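Local coordinates for protein Pbp related beta-lactamase (Pyrococcus abyssi, PDB 2QMI) that probably hydrolyses peptides as a self-compartmentalizing archaeal peptidase of the penicillin-binding protein and beta-lactamase family, assembled as an octamer, at residues A66-K71 with K186-P191; R254-S257 with K261-I264. All blocks are in the same frame, centred on the assembly; numbering follows the deposited sequence.

Contact 1: A66-K71 with K186-P191; sequences ALAIMK and KKILEP
Ile188 reaches helix 61-74 with the end of its side chain: its CD1 lies 3.7 Å from Leu67 CD2 and 3.9 Å from Leu67 CG, so the methyl is set against the branch of the leucine. The two side chains meet at a slant. The same Ile188 CD1 lies 4.0 Å from the backbone Ala68 N and 4.5 Å from Ala68 CB, which places it over the helix surface next to the small alanine. Ile188 runs straight out from CG1 to CD1 (chi2 176°), and this carries the methyl outward to helix 61-74.

One turn further on, Lys71 crosses Lys187 at about a right angle. The contact is made by methylenes, with Lys71 CD 4.0 Å from Lys187 CB. Lys71 is extended up to CE and turns only at its last torsion (chi4 -60°), which leaves NZ 3.9 Å from Lys187 CD. The two ammonium nitrogens, Lys71 NZ and Lys187 NZ, are 4.8 Å apart, and the charge of Lys71 is paired with Glu75 in a salt bridge.

Farther out, Tyr183 of helix 180-189 touches both Ala68 and Lys71, Ile172 of helix 162-176 packs on Ala68, and Met267 of helix 261-267 packs on Leu67. The approach thus joins two helices of the beta-lactamase-like domain, with a closest CA separation of 7.5 Å between Ala68 and Lys187. Mostly aliphatic carbon makes the contact at both levels, so cohesion here is chiefly dispersive and hydrophobic, while the salt bridge to Glu75 probably tempers the repulsion between the lysines.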
loop_
_atom_site.group_PDB
_atom_site.type_symbol
_atom_site.label_atom_id
_atom_site.label_comp_id
_atom_site.label_asym_id
_atom_site.label_seq_id
_atom_site.Cartn_x
_atom_site.Cartn_y
_atom_site.Cartn_z
ATOM N N ALA A 66 -18.876 -32.978 -37.666
ATOM C CA ALA A 66 -19.307 -34.373 -37.676
ATOM C C ALA A 66 -20.237 -34.654 -38.853
ATOM O O ALA A 66 -20.205 -35.744 -39.430
ATOM C CB ALA A 66 -20.002 -34.718 -36.367
ATOM N N LEU A 67 -21.055 -33.670 -39.212
ATOM C CA LEU A 67 -21.983 -33.822 -40.321
ATOM C C LEU A 67 -21.201 -33.942 -41.625
ATOM O O LEU A 67 -21.486 -34.814 -42.453
ATOM C CB LEU A 67 -22.941 -32.626 -40.379
ATOM C CG LEU A 67 -24.087 -32.682 -41.399
ATOM C CD1 LEU A 67 -24.967 -33.906 -41.147
ATOM C CD2 LEU A 67 -24.918 -31.416 -41.289
ATOM N N ALA A 68 -20.214 -33.070 -41.808
ATOM C CA ALA A 68 -19.384 -33.097 -43.009
ATOM C C ALA A 68 -18.787 -34.492 -43.164
ATOM O O ALA A 68 -18.748 -35.047 -44.270
ATOM C CB ALA A 68 -18.273 -32.068 -42.905
ATOM N N ILE A 69 -18.329 -35.051 -42.046
ATOM C CA ILE A 69 -17.736 -36.381 -42.030
ATOM C C ILE A 69 -18.756 -37.432 -42.460
ATOM O O ILE A 69 -18.414 -38.357 -43.191
ATOM C CB ILE A 69 -17.211 -36.750 -40.620
ATOM C CG1 ILE A 69 -15.985 -35.897 -40.273
ATOM C CG2 ILE A 69 -16.877 -38.236 -40.556
ATOM C CD1 ILE A 69 -14.737 -36.171 -41.120
ATOM N N MET A 70 -20.000 -37.296 -42.000
ATOM C CA MET A 70 -21.049 -38.247 -42.363
ATOM C C MET A 70 -21.292 -38.206 -43.863
ATOM O O MET A 70 -21.478 -39.239 -44.501
ATOM C CB MET A 70 -22.365 -37.920 -41.640
ATOM C CG MET A 70 -22.353 -38.114 -40.125
ATOM S SD MET A 70 -22.157 -39.835 -39.580
ATOM C CE MET A 70 -20.396 -39.889 -39.301
ATOM N N LYS A 71 -21.290 -37.002 -44.421
ATOM C CA LYS A 71 -21.522 -36.817 -45.845
ATOM C C LYS A 71 -20.456 -37.540 -46.663
ATOM O O LYS A 71 -20.768 -38.377 -47.517
ATOM C CB LYS A 71 -21.519 -35.327 -46.189
ATOM C CG LYS A 71 -22.119 -35.013 -47.553
ATOM C CD LYS A 71 -22.403 -33.528 -47.694
ATOM C CE LYS A 71 -23.043 -33.220 -49.034
ATOM N NZ LYS A 71 -22.150 -33.638 -50.147
ATOM N N LYS A 186 -20.214 -24.620 -48.473
ATOM C CA LYS A 186 -20.808 -25.217 -49.665
ATOM C C LYS A 186 -21.721 -26.415 -49.419
ATOM O O LYS A 186 -22.831 -26.472 -49.953
ATOM C CB LYS A 186 -19.696 -25.643 -50.629
ATOM C CG LYS A 186 -18.766 -24.526 -51.067
ATOM C CD LYS A 186 -19.456 -23.582 -52.035
ATOM C CE LYS A 186 -18.487 -22.545 -52.583
ATOM N NZ LYS A 186 -19.173 -21.636 -53.553
ATOM N N LYS A 187 -21.261 -27.371 -48.615
ATOM C CA LYS A 187 -22.031 -28.585 -48.353
ATOM C C LYS A 187 -23.066 -28.544 -47.228
ATOM O O LYS A 187 -23.847 -29.494 -47.079
ATOM C CB LYS A 187 -21.078 -29.753 -48.080
ATOM C CG LYS A 187 -19.980 -29.922 -49.110
ATOM C CD LYS A 187 -20.542 -30.086 -50.513
ATOM C CE LYS A 187 -19.428 -30.091 -51.555
ATOM N NZ LYS A 187 -19.961 -30.353 -52.913
ATOM N N ILE A 188 -23.101 -27.464 -46.447
ATOM C CA ILE A 188 -24.037 -27.400 -45.324
ATOM C C ILE A 188 -24.781 -26.082 -45.108
ATOM O O ILE A 188 -26.010 -26.059 -45.075
ATOM C CB ILE A 188 -23.315 -27.784 -43.995
ATOM C CG1 ILE A 188 -22.876 -29.251 -44.049
ATOM C CG2 ILE A 188 -24.244 -27.575 -42.804
ATOM C CD1 ILE A 188 -22.078 -29.711 -42.830
ATOM N N LEU A 189 -24.041 -24.992 -44.951
ATOM C CA LEU A 189 -24.650 -23.691 -44.714
ATOM C C LEU A 189 -25.555 -23.166 -45.835
ATOM O O LEU A 189 -26.684 -22.752 -45.576
ATOM C CB LEU A 189 -23.561 -22.656 -44.412
ATOM C CG LEU A 189 -22.747 -22.924 -43.143
ATOM C CD1 LEU A 189 -21.821 -21.731 -42.857
ATOM C CD2 LEU A 189 -23.703 -23.161 -41.974
ATOM N N GLU A 190 -25.068 -23.174 -47.072
ATOM C CA GLU A 190 -25.870 -22.666 -48.186
ATOM C C GLU A 190 -27.091 -23.544 -48.466
ATOM O O GLU A 190 -28.199 -23.039 -48.591
ATOM C CB GLU A 190 -24.997 -22.490 -49.439
ATOM C CG GLU A 190 -23.849 -21.503 -49.215
ATOM C CD GLU A 190 -23.066 -21.154 -50.478
ATOM O OE1 GLU A 190 -22.642 -22.082 -51.205
ATOM O OE2 GLU A 190 -22.862 -19.938 -50.733
ATOM N N PRO A 191 -26.911 -24.869 -48.565
ATOM C CA PRO A 191 -28.083 -25.711 -48.822
ATOM C C PRO A 191 -29.107 -25.662 -47.688
ATOM O O PRO A 191 -30.281 -25.999 -47.881
ATOM C CB PRO A 191 -27.480 -27.108 -49.004
ATOM C CG PRO A 191 -26.170 -27.030 -48.265
ATOM C CD PRO A 191 -25.674 -25.663 -48.623
#

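Contact 2: R254-S257 with K261-I264; sequences RDES and KEYI
Extension of Glu256 beyond CG (chi2 174°) carries its carboxylate to Lys261 at the start of helix 261-267, while Lys261 holds CG between its backbone N and carbonyl carbon (chi1 49°), beside that carboxylate. Glu256 OE2 accepts the Lys261 N-H at 2.9 Å and 165°, a nearly straight bond on the lone pair directed away from the other oxygen. Bound to a backbone N-H at the helix start, the carboxylate would probably interact favourably with the helix dipole. The same Glu256 OE2 lies 3.2 Å from Lys261 CG, whereas Lys261 NZ bends away to a salt bridge with Glu262 OE2 at 2.6 Å.

On the loop side, Asp255 OD1 receives Ser257 N at 3.0 Å from above the carboxylate plane, forming an Asx turn. A second link runs from Ser257 OG to Asp255 OD2 at 2.6 Å. These bonds probably steady the loop around Glu256. Across the contact, Ile264 CD1 packs 3.7 Å from Asp255 O, and Ile264 CG2 lies 3.8 Å from Arg254 NH1.

Arg254, with positive phi, is the C-prime residue of the Schellman motif that ends helix 241-252, with Asp255 N bonded to Met250 O and Arg254 N to Tyr251 O. Its guanidinium reaches across to Glu268 in a salt bridge, and Ile264 also packs on Met250 and Tyr251, so the loop joins helix 241-252 to helix 261-267, with Pro317, just past strand 310-316, touching Arg254.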
loop_
_atom_site.group_PDB
_atom_site.type_symbol
_atom_site.label_atom_id
_atom_site.label_comp_id
_atom_site.label_asym_id
_atom_site.label_seq_id
_atom_site.Cartn_x
_atom_site.Cartn_y
_atom_site.Cartn_z
ATOM N N ARG A 254 -35.572 -34.727 -39.560
ATOM C CA ARG A 254 -34.706 -35.717 -40.180
ATOM C C ARG A 254 -34.712 -35.553 -41.689
ATOM O O ARG A 254 -34.868 -36.522 -42.445
ATOM C CB ARG A 254 -35.148 -37.121 -39.780
ATOM C CG ARG A 254 -35.266 -37.284 -38.268
ATOM C CD ARG A 254 -35.201 -38.741 -37.869
ATOM N NE ARG A 254 -35.154 -38.934 -36.419
ATOM C CZ ARG A 254 -34.371 -38.253 -35.581
ATOM N NH1 ARG A 254 -33.556 -37.299 -36.028
ATOM N NH2 ARG A 254 -34.374 -38.557 -34.291
ATOM N N ASP A 255 -34.552 -34.299 -42.112
ATOM C CA ASP A 255 -34.509 -33.944 -43.522
ATOM C C ASP A 255 -33.204 -34.470 -44.131
ATOM O O ASP A 255 -32.161 -34.479 -43.466
ATOM C CB ASP A 255 -34.614 -32.423 -43.656
ATOM C CG ASP A 255 -33.645 -31.858 -44.662
ATOM O OD1 ASP A 255 -32.418 -31.992 -44.440
ATOM O OD2 ASP A 255 -34.105 -31.284 -45.670
ATOM N N GLU A 256 -33.257 -34.887 -45.396
ATOM C CA GLU A 256 -32.087 -35.459 -46.058
ATOM C C GLU A 256 -31.393 -34.617 -47.132
ATOM O O GLU A 256 -30.852 -35.158 -48.096
ATOM C CB GLU A 256 -32.472 -36.832 -46.630
ATOM C CG GLU A 256 -33.004 -37.782 -45.559
ATOM C CD GLU A 256 -33.523 -39.095 -46.111
ATOM O OE1 GLU A 256 -34.473 -39.060 -46.930
ATOM O OE2 GLU A 256 -32.988 -40.163 -45.720
ATOM N N SER A 257 -31.395 -33.302 -46.960
ATOM C CA SER A 257 -30.748 -32.408 -47.913
ATOM C C SER A 257 -29.222 -32.534 -47.839
ATOM O O SER A 257 -28.526 -32.217 -48.809
ATOM C CB SER A 257 -31.116 -30.944 -47.625
ATOM O OG SER A 257 -32.513 -30.716 -47.695
ATOM N N LYS A 261 -31.094 -40.147 -43.502
ATOM C CA LYS A 261 -31.537 -40.254 -42.120
ATOM C C LYS A 261 -30.754 -41.288 -41.329
ATOM O O LYS A 261 -30.598 -41.163 -40.112
ATOM C CB LYS A 261 -33.029 -40.595 -42.085
ATOM C CG LYS A 261 -33.414 -41.768 -42.989
ATOM C CD LYS A 261 -34.928 -41.866 -43.146
ATOM C CE LYS A 261 -35.308 -42.745 -44.338
ATOM N NZ LYS A 261 -34.795 -44.134 -44.183
ATOM N N GLU A 262 -30.269 -42.312 -42.015
ATOM C CA GLU A 262 -29.497 -43.355 -41.354
ATOM C C GLU A 262 -28.257 -42.735 -40.711
ATOM O O GLU A 262 -27.773 -43.213 -39.688
ATOM C CB GLU A 262 -29.072 -44.432 -42.359
ATOM C CG GLU A 262 -30.209 -45.310 -42.900
ATOM C CD GLU A 262 -31.366 -44.517 -43.499
ATOM O OE1 GLU A 262 -31.118 -43.545 -44.258
ATOM O OE2 GLU A 262 -32.532 -44.876 -43.217
ATOM N N TYR A 263 -27.746 -41.666 -41.314
ATOM C CA TYR A 263 -26.558 -41.003 -40.783
ATOM C C TYR A 263 -26.878 -40.101 -39.600
ATOM O O TYR A 263 -26.138 -40.089 -38.606
ATOM C CB TYR A 263 -25.846 -40.233 -41.901
ATOM C CG TYR A 263 -25.126 -41.183 -42.823
ATOM C CD1 TYR A 263 -23.876 -41.690 -42.478
ATOM C CD2 TYR A 263 -25.749 -41.684 -43.976
ATOM C CE1 TYR A 263 -23.264 -42.676 -43.241
ATOM C CE2 TYR A 263 -25.144 -42.675 -44.748
ATOM C CZ TYR A 263 -23.900 -43.167 -44.369
ATOM O OH TYR A 263 -23.286 -44.155 -45.098
ATOM N N ILE A 264 -27.981 -39.362 -39.694
ATOM C CA ILE A 264 -28.383 -38.490 -38.597
ATOM C C ILE A 264 -28.522 -39.340 -37.334
ATOM O O ILE A 264 -28.148 -38.920 -36.235
ATOM C CB ILE A 264 -29.717 -37.784 -38.897
ATOM C CG1 ILE A 264 -29.540 -36.844 -40.088
ATOM C CG2 ILE A 264 -30.185 -37.007 -37.679
ATOM C CD1 ILE A 264 -30.760 -35.990 -40.400
#

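In the fold
Contact 1 is buried and contact 2 lies at the surface, although their centres are only 11 Å apart and on the same side of the chain's centre. Contact 1 joins helices far apart in sequence, 115 residues at the closest ends; contact 2 is local, its segments three residues apart, within the connection from helix 241-252 to helix 261-267. They touch where Met70 SD lies 3.8 Å from Tyr263 CD1, so helix 61-74 packs on both 180-189 and 261-267. Apolar and methylene carbon dominates in contact 1, whereas one backbone N-H to carboxylate bond crosses contact 2, its salt bridges lying within the helix segment or leading to Glu268, with Ile264 as its buried apolar element.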